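Local coordinates for protein virB8 (Agrobacterium tumefaciens, PDB 2CC3) that forms part of a type IV secretion system suggested to direct T-DNA transfer to plant cells, and is represented here by its periplasmic domain, at residues E8-V11 with N12-W16; V73-I76 with A77-D80; L124-P127 with G128-V132; D35-S38 with N39-P43; Q47-Q50 with Q51-Y55. One frame throughout, in Å; residues are numbered along the deposited sequence.

Interaction 1: residues E8-V11 with N12-W16; sequences EAVV and NASLW
V10 and S14, one turn apart on helix 6-23, meet at a carbonyl oxygen that takes two bonds. V10 O accepts the backbone N-H of S14 at 2.9 Å, and S14 OG also donates to V10 O at 2.9 Å. The hydroxyl stands 37° above the carbonyl plane, on the face opposite the amide. A chi1 of -47° swings OG beside the serine's own backbone N and so back toward the preceding turn. The other backbone bonds keep the alpha-helical spacing of four residues: N12 N reaches E8 O at 3.2 Å, A13 N reaches A9 O at 3.1 Å, and L15 N reaches V11 O at 2.9 Å.

The apolar part is a ridge in which V11 and L15 lie side by side, V11 CG1 facing L15 CD1 at a modelled closeness that is doubtful. Both side chains rest on Y112 of strand 102-114. N12 has its polar end engaged outside the turn, where OD1 accepts from Q86. V10 and A13 turn to the second subunit and pack on its V10 and L124. Because S14 satisfies its hydroxyl within its own helix, this polar residue can be buried beside L130 in largely apolar surroundings.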
loop_
_atom_site.group_PDB
_atom_site.type_symbol
_atom_site.label_atom_id
_atom_site.label_comp_id
_atom_site.label_asym_id
_atom_site.label_seq_id
_atom_site.Cartn_x
_atom_site.Cartn_y
_atom_site.Cartn_z
ATOM N N GLU A 8 6.881 17.186 -3.489
ATOM C CA GLU A 8 7.145 16.482 -4.733
ATOM C C GLU A 8 7.377 14.985 -4.499
ATOM O O GLU A 8 6.918 14.159 -5.283
ATOM C CB GLU A 8 8.250 17.242 -5.504
ATOM C CG GLU A 8 9.333 16.508 -6.282
ATOM C CD GLU A 8 10.515 17.468 -6.601
ATOM O OE1 GLU A 8 10.630 18.517 -5.918
ATOM O OE2 GLU A 8 11.329 17.184 -7.518
ATOM N N ALA A 9 8.015 14.622 -3.384
ATOM C CA ALA A 9 8.180 13.189 -3.045
ATOM C C ALA A 9 6.839 12.523 -2.758
ATOM O O ALA A 9 6.544 11.432 -3.265
ATOM C CB ALA A 9 9.156 12.987 -1.872
ATOM N N VAL A 10 6.032 13.189 -1.942
ATOM C CA VAL A 10 4.680 12.747 -1.635
ATOM C C VAL A 10 3.791 12.602 -2.877
ATOM O O VAL A 10 3.062 11.610 -3.003
ATOM C CB VAL A 10 4.061 13.657 -0.548
ATOM C CG1 VAL A 10 2.638 13.210 -0.174
ATOM C CG2 VAL A 10 4.948 13.605 0.697
ATOM N N VAL A 11 3.829 13.577 -3.780
ATOM C CA VAL A 11 3.111 13.459 -5.065
ATOM C C VAL A 11 3.433 12.163 -5.781
ATOM O O VAL A 11 2.519 11.372 -6.098
ATOM C CB VAL A 11 3.415 14.629 -6.009
ATOM C CG1 VAL A 11 2.762 14.403 -7.362
ATOM C CG2 VAL A 11 2.867 15.959 -5.422
ATOM N N ASN A 12 4.736 11.934 -6.007
ATOM C CA ASN A 12 5.211 10.838 -6.856
ATOM C C ASN A 12 4.858 9.492 -6.289
ATOM O O ASN A 12 4.476 8.558 -7.022
ATOM C CB ASN A 12 6.731 10.910 -7.084
ATOM C CG ASN A 12 7.164 12.138 -7.869
ATOM O OD1 ASN A 12 6.372 12.815 -8.513
ATOM N ND2 ASN A 12 8.438 12.436 -7.790
ATOM N N ALA A 13 5.006 9.399 -4.966
ATOM C CA ALA A 13 4.611 8.247 -4.204
ATOM C C ALA A 13 3.103 7.991 -4.260
ATOM O O ALA A 13 2.680 6.842 -4.430
ATOM C CB ALA A 13 5.128 8.360 -2.735
ATOM N N SER A 14 2.278 9.017 -4.095
ATOM C CA SER A 14 0.796 8.768 -4.039
ATOM C C SER A 14 0.253 8.398 -5.448
ATOM O O SER A 14 -0.644 7.560 -5.586
ATOM C CB SER A 14 -0.014 9.953 -3.468
ATOM O OG SER A 14 0.494 10.521 -2.260
ATOM N N LEU A 15 0.817 9.032 -6.476
ATOM C CA LEU A 15 0.384 8.819 -7.861
ATOM C C LEU A 15 0.784 7.460 -8.362
ATOM O O LEU A 15 0.000 6.793 -9.053
ATOM C CB LEU A 15 0.891 9.940 -8.777
ATOM C CG LEU A 15 0.256 11.322 -8.563
ATOM C CD1 LEU A 15 1.072 12.411 -9.253
ATOM C CD2 LEU A 15 -1.184 11.363 -9.038
ATOM N N TRP A 16 1.967 7.009 -7.936
ATOM C CA TRP A 16 2.445 5.649 -8.235
ATOM C C TRP A 16 1.669 4.599 -7.520
ATOM O O TRP A 16 1.342 3.538 -8.073
ATOM C CB TRP A 16 3.932 5.482 -7.916
ATOM C CG TRP A 16 4.303 4.048 -7.992
ATOM C CD1 TRP A 16 4.713 3.255 -6.952
ATOM C CD2 TRP A 16 4.233 3.202 -9.134
ATOM N NE1 TRP A 16 4.914 1.975 -7.381
ATOM C CE2 TRP A 16 4.629 1.910 -8.720
ATOM C CE3 TRP A 16 3.874 3.401 -10.477
ATOM C CZ2 TRP A 16 4.684 0.820 -9.603
ATOM C CZ3 TRP A 16 3.920 2.317 -11.347
ATOM C CH2 TRP A 16 4.314 1.053 -10.907
#

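Interaction 2: residues V73-I76 with A77-D80; sequences VEHI and ASND
H75 and S78 meet across a classic beta bulge in strand 69-82, where I76 and A77 both face R89 of the neighbouring strand 85-96. The extra residue alters the usual alternation, so that H75 and S78, three positions apart, can reach each other along the strand. I76 carries the backbone distortion, with a psi of -55° that departs from extended geometry, and the axes of segments 73-76 and 77-80 differ in direction by 52°.

The tight part is the imidazole. Its CG lies anti to the backbone N (chi1 -171°), which lays the ring along the chain toward S78, and A77 N sits 3.8 Å above one ring face, displaced to the rim. W16 of helix 6-23 meets the same ring edge-to-face, and L124 of the second subunit packs on H75 as well.

The solvent side is looser. I76 is exposed, and its CG2 approaches A77 CB at 4.3 Å, a light apolar touch. To either end of the bulge, E74 pairs with K91 in a salt bridge and D80 bonds to Q86, both on the adjacent strand. On the tight side, by contrast, H75 NE2 donates to S78 OG at 2.8 Å, nearly straight, with the hydroxyl oxygen almost in the imidazole plane.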
loop_
_atom_site.group_PDB
_atom_site.type_symbol
_atom_site.label_atom_id
_atom_site.label_comp_id
_atom_site.label_asym_id
_atom_site.label_seq_id
_atom_site.Cartn_x
_atom_site.Cartn_y
_atom_site.Cartn_z
ATOM N N VAL A 73 2.780 -4.798 -11.353
ATOM C CA VAL A 73 3.168 -3.531 -11.933
ATOM C C VAL A 73 4.520 -3.113 -11.358
ATOM O O VAL A 73 4.716 -3.095 -10.145
ATOM C CB VAL A 73 2.029 -2.470 -11.763
ATOM C CG1 VAL A 73 2.525 -1.053 -11.939
ATOM C CG2 VAL A 73 0.913 -2.733 -12.762
ATOM N N GLU A 74 5.460 -2.826 -12.255
ATOM C CA GLU A 74 6.787 -2.354 -11.897
ATOM C C GLU A 74 6.914 -0.929 -12.347
ATOM O O GLU A 74 6.721 -0.677 -13.523
ATOM C CB GLU A 74 7.831 -3.112 -12.709
ATOM C CG GLU A 74 8.402 -4.380 -12.145
ATOM C CD GLU A 74 9.027 -5.248 -13.253
ATOM O OE1 GLU A 74 9.558 -4.676 -14.247
ATOM O OE2 GLU A 74 8.977 -6.490 -13.140
ATOM N N HIS A 75 7.314 -0.010 -11.469
ATOM C CA HIS A 75 7.557 1.368 -11.888
ATOM C C HIS A 75 8.695 1.378 -12.908
ATOM O O HIS A 75 9.640 0.571 -12.780
ATOM C CB HIS A 75 7.947 2.212 -10.692
ATOM C CG HIS A 75 8.023 3.689 -10.960
ATOM N ND1 HIS A 75 9.212 4.389 -10.954
ATOM C CD2 HIS A 75 7.047 4.611 -11.163
ATOM C CE1 HIS A 75 8.967 5.669 -11.171
ATOM N NE2 HIS A 75 7.659 5.830 -11.297
ATOM N N ILE A 76 8.618 2.282 -13.895
ATOM C CA ILE A 76 9.797 2.572 -14.721
ATOM C C ILE A 76 10.218 4.032 -14.612
ATOM O O ILE A 76 11.364 4.301 -14.258
ATOM C CB ILE A 76 9.623 2.152 -16.170
ATOM C CG1 ILE A 76 9.527 0.632 -16.271
ATOM C CG2 ILE A 76 10.746 2.780 -17.049
ATOM C CD1 ILE A 76 8.959 0.157 -17.589
ATOM N N ALA A 77 9.311 4.977 -14.873
ATOM C CA ALA A 77 9.675 6.422 -14.720
ATOM C C ALA A 77 8.476 7.299 -14.342
ATOM O O ALA A 77 7.353 6.965 -14.669
ATOM C CB ALA A 77 10.361 6.941 -16.024
ATOM N N SER A 78 8.709 8.409 -13.637
ATOM C CA SER A 78 7.666 9.432 -13.455
ATOM C C SER A 78 8.156 10.753 -13.998
ATOM O O SER A 78 9.238 11.202 -13.630
ATOM C CB SER A 78 7.264 9.606 -11.988
ATOM O OG SER A 78 6.654 8.441 -11.535
ATOM N N ASN A 79 7.352 11.379 -14.861
ATOM C CA ASN A 79 7.762 12.621 -15.516
ATOM C C ASN A 79 6.646 13.644 -15.358
ATOM O O ASN A 79 5.494 13.363 -15.704
ATOM C CB ASN A 79 8.117 12.374 -17.008
ATOM C CG ASN A 79 8.955 11.085 -17.228
ATOM O OD1 ASN A 79 10.117 10.992 -16.806
ATOM N ND2 ASN A 79 8.349 10.079 -17.881
ATOM N N ASP A 80 6.971 14.806 -14.796
ATOM C CA ASP A 80 5.996 15.885 -14.693
ATOM C C ASP A 80 5.942 16.612 -16.023
ATOM O O ASP A 80 6.948 17.111 -16.499
ATOM C CB ASP A 80 6.332 16.844 -13.544
ATOM C CG ASP A 80 6.304 16.160 -12.189
ATOM O OD1 ASP A 80 5.254 16.178 -11.512
ATOM O OD2 ASP A 80 7.335 15.585 -11.811
#

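Interaction 3: residues L124-P127 with G128-V132; sequences LTNP and GGLVV
The side-chain amide of N126 gives the shortest polar bond here: ND2 donates to L130 O at 2.7 Å, with the acceptor tilted 20° from the amide plane. The other end of the same group turns to the same residue, for OD1 accepts the backbone N-H of L130 at 3.1 Å. One flat amide thus takes both backbone polar atoms of L130, as a partner residue would in an antiparallel hydrogen-bonded pair, and the two bonds together restrict its rotation. An extended first torsion, with CG opposite the backbone N (chi1 -176°), carries the group across the turn to the start of strand 130-139.

Between the two partners the chain reverses through P127 and G128, which occupy the two central positions of the turn. G129 N donates to N126 O at 3.3 Å, from well above the carbonyl plane, and so closes the turn. G129 itself has a positive phi of 73° that brings the chain round to the strand.

L130 turns its hydrocarbon end from the amide to Y112 and K114 of strand 102-114, and F40 packs beside N126. P127 itself packs on A13 of the second subunit. The arrangement is a type I beta turn, tied off by its first side chain, leading into an outermost strand of the antiparallel sheet in this NTF2-like domain.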
loop_
_atom_site.group_PDB
_atom_site.type_symbol
_atom_site.label_atom_id
_atom_site.label_comp_id
_atom_site.label_asym_id
_atom_site.label_seq_id
_atom_site.Cartn_x
_atom_site.Cartn_y
_atom_site.Cartn_z
ATOM N N LEU A 124 -5.291 9.552 6.430
ATOM C CA LEU A 124 -4.398 8.449 6.824
ATOM C C LEU A 124 -3.693 7.701 5.658
ATOM O O LEU A 124 -2.622 7.151 5.841
ATOM C CB LEU A 124 -5.183 7.449 7.691
ATOM C CG LEU A 124 -4.449 6.335 8.434
ATOM C CD1 LEU A 124 -3.614 6.864 9.624
ATOM C CD2 LEU A 124 -5.433 5.310 8.876
ATOM N N THR A 125 -4.307 7.685 4.475
ATOM C CA THR A 125 -3.816 6.872 3.351
ATOM C C THR A 125 -3.426 7.789 2.171
ATOM O O THR A 125 -2.830 7.360 1.163
ATOM C CB THR A 125 -4.896 5.859 2.935
ATOM O OG1 THR A 125 -6.085 6.556 2.576
ATOM C CG2 THR A 125 -5.271 4.955 4.071
ATOM N N ASN A 126 -3.756 9.066 2.324
ATOM C CA ASN A 126 -3.561 10.100 1.297
ATOM C C ASN A 126 -3.175 11.355 2.093
ATOM O O ASN A 126 -3.966 12.295 2.178
ATOM C CB ASN A 126 -4.882 10.283 0.520
ATOM C CG ASN A 126 -4.788 11.245 -0.636
ATOM O OD1 ASN A 126 -3.699 11.667 -1.059
ATOM N ND2 ASN A 126 -5.951 11.589 -1.194
ATOM N N PRO A 127 -1.982 11.352 2.719
ATOM C CA PRO A 127 -1.473 12.500 3.473
ATOM C C PRO A 127 -1.430 13.828 2.739
ATOM O O PRO A 127 -1.582 14.875 3.376
ATOM C CB PRO A 127 -0.034 12.074 3.860
ATOM C CG PRO A 127 0.291 10.845 2.964
ATOM C CD PRO A 127 -1.039 10.203 2.758
ATOM N N GLY A 128 -1.180 13.808 1.429
ATOM C CA GLY A 128 -1.073 15.042 0.658
ATOM C C GLY A 128 -2.369 15.596 0.058
ATOM O O GLY A 128 -2.354 16.641 -0.583
ATOM N N GLY A 129 -3.473 14.887 0.220
ATOM C CA GLY A 129 -4.769 15.377 -0.240
ATOM C C GLY A 129 -4.935 15.338 -1.753
ATOM O O GLY A 129 -5.678 16.127 -2.330
ATOM N N LEU A 130 -4.269 14.380 -2.383
ATOM C CA LEU A 130 -4.286 14.208 -3.824
ATOM C C LEU A 130 -5.565 13.532 -4.304
ATOM O O LEU A 130 -5.968 12.498 -3.783
ATOM C CB LEU A 130 -3.075 13.376 -4.285
ATOM C CG LEU A 130 -1.666 13.969 -4.166
ATOM C CD1 LEU A 130 -0.726 13.254 -5.133
ATOM C CD2 LEU A 130 -1.663 15.502 -4.429
ATOM N N VAL A 131 -6.193 14.119 -5.307
ATOM C CA VAL A 131 -7.322 13.478 -5.975
ATOM C C VAL A 131 -6.991 13.456 -7.441
ATOM O O VAL A 131 -6.507 14.448 -7.968
ATOM C CB VAL A 131 -8.616 14.276 -5.757
ATOM C CG1 VAL A 131 -9.858 13.496 -6.239
ATOM C CG2 VAL A 131 -8.720 14.652 -4.302
ATOM N N VAL A 132 -7.237 12.319 -8.086
ATOM C CA VAL A 132 -7.066 12.198 -9.548
ATOM C C VAL A 132 -8.312 12.613 -10.329
ATOM O O VAL A 132 -9.353 11.957 -10.260
ATOM C CB VAL A 132 -6.643 10.775 -9.970
ATOM C CG1 VAL A 132 -6.392 10.708 -11.510
ATOM C CG2 VAL A 132 -5.402 10.347 -9.160
#

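Interaction 4: residues D35-S38 with N39-P43; sequences DLVS and NFSAP
F40 packs against the preceding helical turn at L36, and its side chain can be followed outward past the carbonyl of L36. CB starts 3.5 Å from L36 O and equally near V37 O, and CG follows at 3.7 Å from L36 O. From there the ring turns an edge to the carbonyl: F40 CD1 comes to 3.1 Å from L36 O, which lies near the ring plane. Farther out, CE1 approaches L36 CD2 at 4.4 Å, an ordinary apolar touch. S14 and Y18 of helix 6-23 also touch the side chain.

At the same residues the main-chain bonding changes. N39 N still donates to D35 O and F40 N to L36 O, both four residues back. F40 N also makes a weak bond to V37 O, and S41 N, at 3.4 Å, makes a weak one to S38 O, so the spacing tightens to three. With S41 N directed to S38 O, it is S41 OG that donates to V37 O, at 2.9 Å and from 31° out of the carbonyl plane, beside the weak bond from F40 N. A chi1 of -57° keeps that OG beside the serine's own N, facing the helix, and the hydroxyl is held a second time by Y18 OH.

S38 reaches another way, its OG bonded to Y34 O within the helix and to Q50 NE2 of helix 43-53. The side chain of L36 also lies about 4 Å from a bound methylpentanediol, probably from the crystallisation liquor. Such a passage from four-residue to weak three-residue bonding is common at helix C-termini; here a serine hydroxyl adds to it, where helix 30-39 gives way to a loop whose backbone pairs with V132.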
loop_
_atom_site.group_PDB
_atom_site.type_symbol
_atom_site.label_atom_id
_atom_site.label_comp_id
_atom_site.label_asym_id
_atom_site.label_seq_id
_atom_site.Cartn_x
_atom_site.Cartn_y
_atom_site.Cartn_z
ATOM N N ASP A 35 -11.244 0.220 -3.071
ATOM C CA ASP A 35 -11.659 1.314 -2.195
ATOM C C ASP A 35 -10.669 2.491 -2.154
ATOM O O ASP A 35 -11.081 3.659 -2.182
ATOM C CB ASP A 35 -11.924 0.816 -0.766
ATOM C CG ASP A 35 -12.961 -0.286 -0.705
ATOM O OD1 ASP A 35 -14.017 -0.189 -1.385
ATOM O OD2 ASP A 35 -12.715 -1.262 0.045
ATOM N N LEU A 36 -9.373 2.192 -2.022
ATOM C CA LEU A 36 -8.344 3.230 -2.118
ATOM C C LEU A 36 -8.366 3.931 -3.499
ATOM O O LEU A 36 -8.368 5.131 -3.567
ATOM C CB LEU A 36 -6.934 2.679 -1.784
ATOM C CG LEU A 36 -6.312 2.715 -0.365
ATOM C CD1 LEU A 36 -4.788 2.667 -0.436
ATOM C CD2 LEU A 36 -6.729 3.943 0.453
ATOM N N VAL A 37 -8.407 3.170 -4.590
ATOM C CA VAL A 37 -8.483 3.766 -5.923
ATOM C C VAL A 37 -9.696 4.695 -6.035
ATOM O O VAL A 37 -9.552 5.834 -6.460
ATOM C CB VAL A 37 -8.524 2.701 -7.066
ATOM C CG1 VAL A 37 -8.903 3.369 -8.371
ATOM C CG2 VAL A 37 -7.152 2.004 -7.197
ATOM N N SER A 38 -10.873 4.207 -5.625
ATOM C CA SER A 38 -12.143 5.000 -5.670
ATOM C C SER A 38 -12.093 6.298 -4.865
ATOM O O SER A 38 -12.606 7.325 -5.295
ATOM C CB SER A 38 -13.328 4.154 -5.162
ATOM O OG SER A 38 -13.439 2.917 -5.868
ATOM N N ASN A 39 -11.489 6.243 -3.681
ATOM C CA ASN A 39 -11.440 7.409 -2.783
ATOM C C ASN A 39 -10.522 8.517 -3.275
ATOM O O ASN A 39 -10.741 9.700 -3.016
ATOM C CB ASN A 39 -11.026 6.967 -1.378
ATOM C CG ASN A 39 -12.126 6.211 -0.677
ATOM O OD1 ASN A 39 -13.296 6.545 -0.825
ATOM N ND2 ASN A 39 -11.757 5.192 0.094
ATOM N N PHE A 40 -9.487 8.099 -3.990
ATOM C CA PHE A 40 -8.480 8.965 -4.580
ATOM C C PHE A 40 -8.959 9.705 -5.865
ATOM O O PHE A 40 -8.273 10.599 -6.352
ATOM C CB PHE A 40 -7.288 8.082 -5.007
ATOM C CG PHE A 40 -6.112 8.048 -4.032
ATOM C CD1 PHE A 40 -5.966 6.996 -3.114
ATOM C CD2 PHE A 40 -5.104 9.007 -4.092
ATOM C CE1 PHE A 40 -4.855 6.932 -2.222
ATOM C CE2 PHE A 40 -3.991 8.955 -3.210
ATOM C CZ PHE A 40 -3.872 7.913 -2.282
ATOM N N SER A 41 -10.101 9.301 -6.433
ATOM C CA SER A 41 -10.517 9.759 -7.765
ATOM C C SER A 41 -11.709 10.702 -7.731
ATOM O O SER A 41 -12.670 10.447 -7.021
ATOM C CB SER A 41 -10.884 8.546 -8.597
ATOM O OG SER A 41 -9.793 7.644 -8.650
ATOM N N ALA A 42 -11.658 11.769 -8.528
ATOM C CA ALA A 42 -12.794 12.660 -8.716
ATOM C C ALA A 42 -13.878 11.880 -9.481
ATOM O O ALA A 42 -13.569 10.857 -10.080
ATOM C CB ALA A 42 -12.365 13.943 -9.441
ATOM N N PRO A 43 -15.163 12.278 -9.341
ATOM C CA PRO A 43 -16.360 11.564 -9.837
ATOM C C PRO A 43 -16.286 10.777 -11.162
ATOM O O PRO A 43 -16.661 9.612 -11.187
ATOM C CB PRO A 43 -17.413 12.679 -9.877
ATOM C CG PRO A 43 -17.126 13.432 -8.655
ATOM C CD PRO A 43 -15.572 13.452 -8.536
#

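Interaction 5: residues Q47-Q50 with Q51-Y55; sequences QNYQ and QFFNY
Y49 and F53, one turn apart on helix 43-53, form the first shell. The phenol oxygen Y49 OH sits 3.8 Å above the F53 ring, over its centre, while F53 CB lies over the rim of the tyrosine ring. The two planes are inclined by 25° and slid so far apart, centroids 5.5 Å from each other, that the rings barely overlap. It is therefore mainly the hydroxyl end of Y49 that lies over the phenylalanine face, with Y49 CE1 and CZ touching F53 beside it. Both side chains leave the helix with CG anti to the backbone N (chi1 166° for Y49), which sends them side by side in one direction.

The backbone sets this spacing. F53 N donates to Y49 O at 2.9 Å, and the next bond, N54 N to Q50 O at 2.8 Å, is the last across this turn, since N54 is the first residue to leave helical geometry. The N54 amide also folds back near Q50 O, but its ND2 is poorly angled toward that carbonyl and bonds instead to Y34 OH.

A further shell fixes the pair in the fold. V37 and S38 of helix 30-39 pack on Y49, Q50 also reaches that helix, and P61 packs on F53. Beyond the last turn, F53 O receives S60 OG and Q62 NE2, and F52 O receives N57 ND2. Q47, N48, Q51 and F52 lie on the exposed side. This is the C-terminal end of an amphipathic helix, with Y49 and F53 turned inward and its terminal carbonyls taken up by side chains of the loop and short helix that follow.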
loop_
_atom_site.group_PDB
_atom_site.type_symbol
_atom_site.label_atom_id
_atom_site.label_comp_id
_atom_site.label_asym_id
_atom_site.label_seq_id
_atom_site.Cartn_x
_atom_site.Cartn_y
_atom_site.Cartn_z
ATOM N N GLN A 47 -15.888 6.715 -11.674
ATOM C CA GLN A 47 -16.899 5.975 -12.404
ATOM C C GLN A 47 -16.313 5.167 -13.549
ATOM O O GLN A 47 -16.705 4.026 -13.744
ATOM C CB GLN A 47 -18.000 6.917 -12.878
ATOM C CG GLN A 47 -18.843 7.396 -11.722
ATOM C CD GLN A 47 -19.475 8.732 -11.987
ATOM O OE1 GLN A 47 -18.942 9.556 -12.732
ATOM N NE2 GLN A 47 -20.617 8.971 -11.357
ATOM N N ASN A 48 -15.375 5.748 -14.293
ATOM C CA ASN A 48 -14.618 4.990 -15.300
ATOM C C ASN A 48 -13.954 3.754 -14.688
ATOM O O ASN A 48 -14.066 2.647 -15.207
ATOM C CB ASN A 48 -13.584 5.897 -15.962
ATOM C CG ASN A 48 -12.775 5.195 -17.064
ATOM O OD1 ASN A 48 -11.540 5.118 -16.989
ATOM N ND2 ASN A 48 -13.462 4.704 -18.086
ATOM N N TYR A 49 -13.287 3.931 -13.555
ATOM C CA TYR A 49 -12.602 2.806 -12.928
ATOM C C TYR A 49 -13.576 1.728 -12.455
ATOM O O TYR A 49 -13.358 0.520 -12.694
ATOM C CB TYR A 49 -11.732 3.286 -11.751
ATOM C CG TYR A 49 -11.258 2.158 -10.833
ATOM C CD1 TYR A 49 -10.295 1.229 -11.277
ATOM C CD2 TYR A 49 -11.767 2.032 -9.522
ATOM C CE1 TYR A 49 -9.850 0.185 -10.456
ATOM C CE2 TYR A 49 -11.327 0.991 -8.673
ATOM C CZ TYR A 49 -10.368 0.077 -9.155
ATOM O OH TYR A 49 -9.925 -0.942 -8.354
ATOM N N GLN A 50 -14.645 2.169 -11.780
ATOM C CA GLN A 50 -15.634 1.259 -11.215
ATOM C C GLN A 50 -16.408 0.452 -12.251
ATOM O O GLN A 50 -16.681 -0.739 -12.029
ATOM C CB GLN A 50 -16.582 2.010 -10.272
ATOM C CG GLN A 50 -15.892 2.451 -8.978
ATOM C CD GLN A 50 -16.810 3.119 -7.962
ATOM O OE1 GLN A 50 -17.848 3.668 -8.305
ATOM N NE2 GLN A 50 -16.396 3.098 -6.691
ATOM N N GLN A 51 -16.735 1.085 -13.382
ATOM C CA GLN A 51 -17.459 0.426 -14.465
ATOM C C GLN A 51 -16.586 -0.615 -15.167
ATOM O O GLN A 51 -17.081 -1.628 -15.657
ATOM C CB GLN A 51 -17.977 1.463 -15.469
ATOM C CG GLN A 51 -19.357 1.129 -16.049
ATOM C CD GLN A 51 -19.305 0.007 -17.075
ATOM O OE1 GLN A 51 -18.331 -0.117 -17.833
ATOM N NE2 GLN A 51 -20.350 -0.818 -17.103
ATOM N N PHE A 52 -15.286 -0.349 -15.211
ATOM C CA PHE A 52 -14.337 -1.303 -15.748
ATOM C C PHE A 52 -14.121 -2.492 -14.789
ATOM O O PHE A 52 -14.264 -3.660 -15.170
ATOM C CB PHE A 52 -12.999 -0.630 -16.093
ATOM C CG PHE A 52 -11.901 -1.612 -16.303
ATOM C CD1 PHE A 52 -11.929 -2.464 -17.402
ATOM C CD2 PHE A 52 -10.889 -1.762 -15.358
ATOM C CE1 PHE A 52 -10.960 -3.410 -17.576
ATOM C CE2 PHE A 52 -9.897 -2.723 -15.537
ATOM C CZ PHE A 52 -9.932 -3.537 -16.644
ATOM N N PHE A 53 -13.810 -2.177 -13.544
ATOM C CA PHE A 53 -13.526 -3.188 -12.536
ATOM C C PHE A 53 -14.711 -4.070 -12.125
ATOM O O PHE A 53 -14.531 -5.286 -11.927
ATOM C CB PHE A 53 -12.944 -2.529 -11.286
ATOM C CG PHE A 53 -12.100 -3.447 -10.475
ATOM C CD1 PHE A 53 -10.827 -3.796 -10.907
ATOM C CD2 PHE A 53 -12.578 -3.976 -9.291
ATOM C CE1 PHE A 53 -10.052 -4.645 -10.171
ATOM C CE2 PHE A 53 -11.803 -4.833 -8.542
ATOM C CZ PHE A 53 -10.543 -5.175 -8.980
ATOM N N ASN A 54 -15.899 -3.475 -11.967
ATOM C CA ASN A 54 -17.037 -4.238 -11.428
ATOM C C ASN A 54 -17.639 -5.264 -12.394
ATOM O O ASN A 54 -17.535 -5.113 -13.616
ATOM C CB ASN A 54 -18.117 -3.300 -10.863
ATOM C CG ASN A 54 -17.697 -2.669 -9.548
ATOM O OD1 ASN A 54 -17.048 -3.309 -8.717
ATOM N ND2 ASN A 54 -18.060 -1.417 -9.354
ATOM N N TYR A 55 -18.225 -6.323 -11.826
ATOM C CA TYR A 55 -19.188 -7.171 -12.541
ATOM C C TYR A 55 -20.373 -6.284 -12.927
ATOM O O TYR A 55 -20.787 -5.443 -12.130
ATOM C CB TYR A 55 -19.692 -8.314 -11.648
ATOM C CG TYR A 55 -18.623 -9.101 -10.911
ATOM C CD1 TYR A 55 -17.685 -9.863 -11.605
ATOM C CD2 TYR A 55 -18.568 -9.110 -9.511
ATOM C CE1 TYR A 55 -16.702 -10.595 -10.920
ATOM C CE2 TYR A 55 -17.585 -9.831 -8.824
ATOM C CZ TYR A 55 -16.663 -10.574 -9.532
ATOM O OH TYR A 55 -15.691 -11.311 -8.877
#

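Interactions 1, 3 and 4 are buried and touch in turn: helix 6-23 lies against the start of strand 130-139 and against the end of helix 30-39, and the loop after helix 30-39 pairs through its backbone with strand 130-139. Interaction 2 lies nearer the surface, on the outer strand 69-82, yet packs against helix 6-23. Interaction 5 is partly exposed and joins interaction 4 where helix 43-53 meets helix 30-39. Chemistry follows place: serine hydroxyls turn back to helix carbonyls in interactions 1 and 4, an asparagine amide ties off a turn in 3, a histidine ring bridges a bulge in 2, and aromatic packing dominates 5. Interactions 1, 2 and 3 also meet the second subunit.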